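Local coordinates for 70 kDa peptidylprolyl isomerase, putative (Plasmodium falciparum, PDB 2FBN), which is a putative FK506-binding peptidylprolyl isomerase whose C-terminal tetratricopeptide repeat domain probably docks the C-terminal peptide of Hsp90, at residues K84-Y98 / H110-A124. Residues are numbered along the deposited sequence; the frame is centred on the assembly and turned at random.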
# COMPACT_ATOMS: atom_id res chain seq x y z
N LYS A 84 7.37 6.75 -14.26
CA LYS A 84 8.44 6.25 -13.40
C LYS A 84 9.00 7.37 -12.52
O LYS A 84 9.09 7.22 -11.30
CB LYS A 84 9.56 5.60 -14.24
CG LYS A 84 10.65 4.99 -13.38
CD LYS A 84 11.82 4.44 -14.19
CE LYS A 84 13.10 4.50 -13.36
NZ LYS A 84 14.31 4.20 -14.20
N ASN A 85 9.34 8.50 -13.13
CA ASN A 85 9.82 9.67 -12.39
C ASN A 85 8.83 10.18 -11.33
O ASN A 85 9.22 10.48 -10.19
CB ASN A 85 10.18 10.82 -13.34
CG ASN A 85 11.32 10.46 -14.29
OD1 ASN A 85 12.08 9.50 -14.06
ND2 ASN A 85 11.45 11.23 -15.36
N ILE A 86 7.55 10.24 -11.69
CA ILE A 86 6.53 10.70 -10.75
C ILE A 86 6.36 9.68 -9.62
O ILE A 86 6.21 10.07 -8.47
CB ILE A 86 5.18 11.00 -11.46
CG1 ILE A 86 5.34 12.18 -12.43
CG2 ILE A 86 4.05 11.28 -10.46
CD1 ILE A 86 4.29 12.20 -13.53
N GLU A 87 6.39 8.39 -9.95
CA GLU A 87 6.27 7.34 -8.93
C GLU A 87 7.45 7.36 -7.95
O GLU A 87 7.25 7.23 -6.73
CB GLU A 87 6.12 5.97 -9.56
CG GLU A 87 4.75 5.82 -10.23
CD GLU A 87 4.38 4.40 -10.63
OE1 GLU A 87 5.28 3.62 -11.02
OE2 GLU A 87 3.17 4.11 -10.59
N ILE A 88 8.66 7.52 -8.48
CA ILE A 88 9.84 7.65 -7.60
C ILE A 88 9.72 8.85 -6.66
O ILE A 88 9.92 8.72 -5.45
CB ILE A 88 11.14 7.73 -8.44
CG1 ILE A 88 11.43 6.35 -9.07
CG2 ILE A 88 12.29 8.27 -7.57
CD1 ILE A 88 12.52 6.37 -10.13
N SER A 89 9.35 10.01 -7.20
CA SER A 89 9.22 11.23 -6.40
C SER A 89 8.14 11.14 -5.32
O SER A 89 8.38 11.47 -4.15
CB SER A 89 8.95 12.44 -7.28
OG SER A 89 10.07 12.69 -8.10
N CYS A 90 6.96 10.71 -5.72
CA CYS A 90 5.85 10.57 -4.79
C CYS A 90 6.19 9.58 -3.68
O CYS A 90 5.93 9.84 -2.50
CB CYS A 90 4.62 10.06 -5.53
SG CYS A 90 3.87 11.38 -6.50
N ASN A 91 6.73 8.42 -4.04
CA ASN A 91 7.05 7.44 -3.00
C ASN A 91 8.19 7.87 -2.08
O ASN A 91 8.15 7.62 -0.87
CB ASN A 91 7.29 6.06 -3.59
CG ASN A 91 5.98 5.39 -3.98
OD1 ASN A 91 5.16 5.04 -3.11
ND2 ASN A 91 5.79 5.20 -5.27
N LEU A 92 9.21 8.51 -2.64
CA LEU A 92 10.29 9.05 -1.82
C LEU A 92 9.75 10.10 -0.85
O LEU A 92 10.04 10.06 0.36
CB LEU A 92 11.38 9.67 -2.69
CG LEU A 92 12.44 8.78 -3.31
CD1 LEU A 92 13.24 9.61 -4.30
CD2 LEU A 92 13.35 8.22 -2.21
N ASN A 93 8.98 11.05 -1.38
CA ASN A 93 8.42 12.12 -0.56
C ASN A 93 7.48 11.55 0.50
O ASN A 93 7.49 11.99 1.65
CB ASN A 93 7.72 13.19 -1.41
CG ASN A 93 8.66 13.88 -2.38
OD1 ASN A 93 9.89 13.79 -2.24
ND2 ASN A 93 8.10 14.55 -3.39
N LEU A 94 6.69 10.53 0.14
CA LEU A 94 5.84 9.91 1.14
C LEU A 94 6.69 9.27 2.25
O LEU A 94 6.36 9.36 3.44
CB LEU A 94 4.92 8.88 0.49
CG LEU A 94 3.67 9.45 -0.21
CD1 LEU A 94 3.06 8.37 -1.07
CD2 LEU A 94 2.65 10.01 0.81
N ALA A 95 7.79 8.63 1.87
CA ALA A 95 8.65 8.01 2.89
C ALA A 95 9.15 9.08 3.87
O ALA A 95 9.08 8.90 5.09
CB ALA A 95 9.79 7.28 2.25
N THR A 96 9.62 10.21 3.33
CA THR A 96 9.99 11.36 4.17
C THR A 96 8.84 11.81 5.09
O THR A 96 9.02 11.96 6.31
CB THR A 96 10.47 12.55 3.32
OG1 THR A 96 11.51 12.11 2.43
CG2 THR A 96 10.98 13.68 4.22
N CYS A 97 7.64 11.98 4.52
CA CYS A 97 6.49 12.43 5.28
C CYS A 97 6.22 11.48 6.44
O CYS A 97 6.02 11.88 7.57
CB CYS A 97 5.25 12.53 4.39
SG CYS A 97 5.33 13.95 3.26
N TYR A 98 6.23 10.19 6.13
CA TYR A 98 5.91 9.21 7.15
C TYR A 98 7.00 9.09 8.23
O TYR A 98 6.69 8.90 9.40
CB TYR A 98 5.60 7.89 6.48
CG TYR A 98 4.24 7.86 5.81
CD1 TYR A 98 3.08 8.22 6.50
CD2 TYR A 98 4.12 7.42 4.48
CE1 TYR A 98 1.81 8.14 5.88
CE2 TYR A 98 2.86 7.34 3.87
CZ TYR A 98 1.73 7.71 4.57
OH TYR A 98 0.49 7.61 3.95
N HIS A 110 6.69 2.79 1.40
CA HIS A 110 6.98 3.71 0.30
C HIS A 110 8.44 3.74 -0.14
O HIS A 110 8.74 3.77 -1.34
CB HIS A 110 6.36 5.08 0.59
CG HIS A 110 4.86 5.03 0.60
ND1 HIS A 110 4.12 5.02 -0.56
CD2 HIS A 110 3.98 4.89 1.62
CE1 HIS A 110 2.83 4.90 -0.25
NE2 HIS A 110 2.73 4.81 1.06
N ALA A 111 9.37 3.71 0.82
CA ALA A 111 10.79 3.63 0.44
C ALA A 111 11.03 2.33 -0.33
O ALA A 111 11.76 2.33 -1.32
CB ALA A 111 11.68 3.70 1.66
N SER A 112 10.39 1.24 0.09
CA SER A 112 10.57 -0.07 -0.57
C SER A 112 10.03 -0.03 -2.01
O SER A 112 10.61 -0.64 -2.93
CB SER A 112 9.92 -1.19 0.24
OG SER A 112 10.57 -1.35 1.50
N LYS A 113 8.94 0.71 -2.21
CA LYS A 113 8.37 0.89 -3.54
C LYS A 113 9.31 1.62 -4.50
O LYS A 113 9.35 1.30 -5.69
CB LYS A 113 7.01 1.59 -3.47
CG LYS A 113 5.91 0.68 -3.00
CD LYS A 113 4.63 1.44 -2.80
CE LYS A 113 3.52 0.47 -2.43
NZ LYS A 113 2.27 1.18 -2.20
N VAL A 114 10.05 2.60 -3.98
CA VAL A 114 11.05 3.28 -4.80
C VAL A 114 12.10 2.27 -5.26
O VAL A 114 12.48 2.26 -6.43
CB VAL A 114 11.75 4.43 -4.06
CG1 VAL A 114 12.82 5.07 -4.95
CG2 VAL A 114 10.74 5.48 -3.63
N LEU A 115 12.56 1.44 -4.32
CA LEU A 115 13.63 0.48 -4.58
C LEU A 115 13.25 -0.60 -5.58
O LEU A 115 14.10 -1.08 -6.34
CB LEU A 115 14.13 -0.12 -3.27
CG LEU A 115 14.92 0.89 -2.42
CD1 LEU A 115 15.20 0.31 -1.04
CD2 LEU A 115 16.20 1.39 -3.13
N LYS A 116 11.96 -0.96 -5.61
CA LYS A 116 11.45 -1.89 -6.62
C LYS A 116 11.57 -1.30 -8.02
O LYS A 116 11.78 -2.03 -8.99
CB LYS A 116 10.00 -2.30 -6.31
CG LYS A 116 9.84 -3.05 -4.98
CD LYS A 116 8.47 -3.71 -4.83
CE LYS A 116 8.12 -3.97 -3.35
NZ LYS A 116 7.48 -2.76 -2.69
N ILE A 117 11.45 0.03 -8.12
CA ILE A 117 11.47 0.76 -9.39
C ILE A 117 12.88 1.23 -9.78
O ILE A 117 13.23 1.32 -10.97
CB ILE A 117 10.52 1.99 -9.35
CG1 ILE A 117 9.07 1.55 -9.17
CG2 ILE A 117 10.66 2.84 -10.61
CD1 ILE A 117 8.09 2.71 -8.82
N ASP A 118 13.69 1.55 -8.76
CA ASP A 118 14.99 2.16 -8.96
C ASP A 118 15.92 1.57 -7.89
O ASP A 118 16.08 2.13 -6.79
CB ASP A 118 14.89 3.69 -8.85
CG ASP A 118 16.23 4.40 -9.07
OD1 ASP A 118 17.15 3.81 -9.68
OD2 ASP A 118 16.34 5.56 -8.62
N LYS A 119 16.49 0.41 -8.22
CA LYS A 119 17.32 -0.35 -7.29
C LYS A 119 18.50 0.48 -6.80
O LYS A 119 19.16 1.15 -7.58
CB LYS A 119 17.82 -1.66 -7.91
CG LYS A 119 18.73 -2.46 -6.98
CD LYS A 119 18.58 -3.96 -7.14
CE LYS A 119 18.87 -4.68 -5.82
NZ LYS A 119 18.30 -6.06 -5.80
N ASN A 120 18.74 0.44 -5.49
CA ASN A 120 19.85 1.17 -4.89
C ASN A 120 19.73 2.70 -4.98
O ASN A 120 20.74 3.40 -4.85
CB ASN A 120 21.20 0.68 -5.45
CG ASN A 120 21.46 -0.79 -5.17
OD1 ASN A 120 20.78 -1.42 -4.35
ND2 ASN A 120 22.45 -1.35 -5.86
N ASN A 121 18.52 3.21 -5.22
CA ASN A 121 18.24 4.64 -5.04
C ASN A 121 18.73 4.99 -3.64
O ASN A 121 18.22 4.45 -2.66
CB ASN A 121 16.73 4.91 -5.18
CG ASN A 121 16.38 6.39 -5.04
OD1 ASN A 121 16.49 6.96 -3.95
ND2 ASN A 121 15.96 7.01 -6.14
N VAL A 122 19.75 5.85 -3.54
CA VAL A 122 20.38 6.11 -2.24
C VAL A 122 19.46 6.77 -1.22
O VAL A 122 19.49 6.47 -0.02
CB VAL A 122 21.69 6.95 -2.38
CG1 VAL A 122 22.27 7.32 -0.99
CG2 VAL A 122 22.70 6.18 -3.19
N LYS A 123 18.64 7.70 -1.71
CA LYS A 123 17.73 8.40 -0.82
C LYS A 123 16.73 7.40 -0.26
O LYS A 123 16.40 7.44 0.93
CB LYS A 123 17.02 9.53 -1.58
CG LYS A 123 17.94 10.73 -1.89
CD LYS A 123 17.21 11.82 -2.70
CE LYS A 123 17.48 11.74 -4.21
NZ LYS A 123 16.76 12.81 -4.99
N ALA A 124 16.26 6.49 -1.11
CA ALA A 124 15.28 5.47 -0.65
C ALA A 124 15.92 4.48 0.33
O ALA A 124 15.31 4.07 1.32
CB ALA A 124 14.68 4.73 -1.82
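N91 and H110 meet where segments 84-98 (of helix 77-100) and 110-117 (of helix 104-117) pack nearly antiparallel, the segment axes 7.9 Å apart at closest and crossing at -154°, the helical hairpin of a tetratricopeptide repeat. The imidazole of H110 enters as a knob among N91, L94, A95 and Y98. Its ND1 donates to N91 OD1 over 2.8 Å, almost straight and in both the ring and carbonyl planes, with amide and imidazole nearly coplanar. L94 CD1 lies over one ring face in a CH-pi contact, 3.8 Å from the centroid, while the Y98 ring is slid aside and barely overlaps. One turn on from N91, A95 CB touches A111 CB. V114 CG2 packs against N91 CB and L92 CG. I117 closes this end: its CG2 meets K84 CG at 3.5 Å and its CD1 reaches E87. Beyond the type II turn 118-121, L92 CD2 leans on A124 CB, helping join the hairpin to helix 122-135. N121 N-caps that helix, OD1 accepting from A124 N (2.9 Å) while ND2 donates to D118 OD2. N91 ND2 turns back to E87 O, 2.9 Å away, in a bent bond from above the carbonyl plane, N91 N reaching the same oxygen from the opposite face.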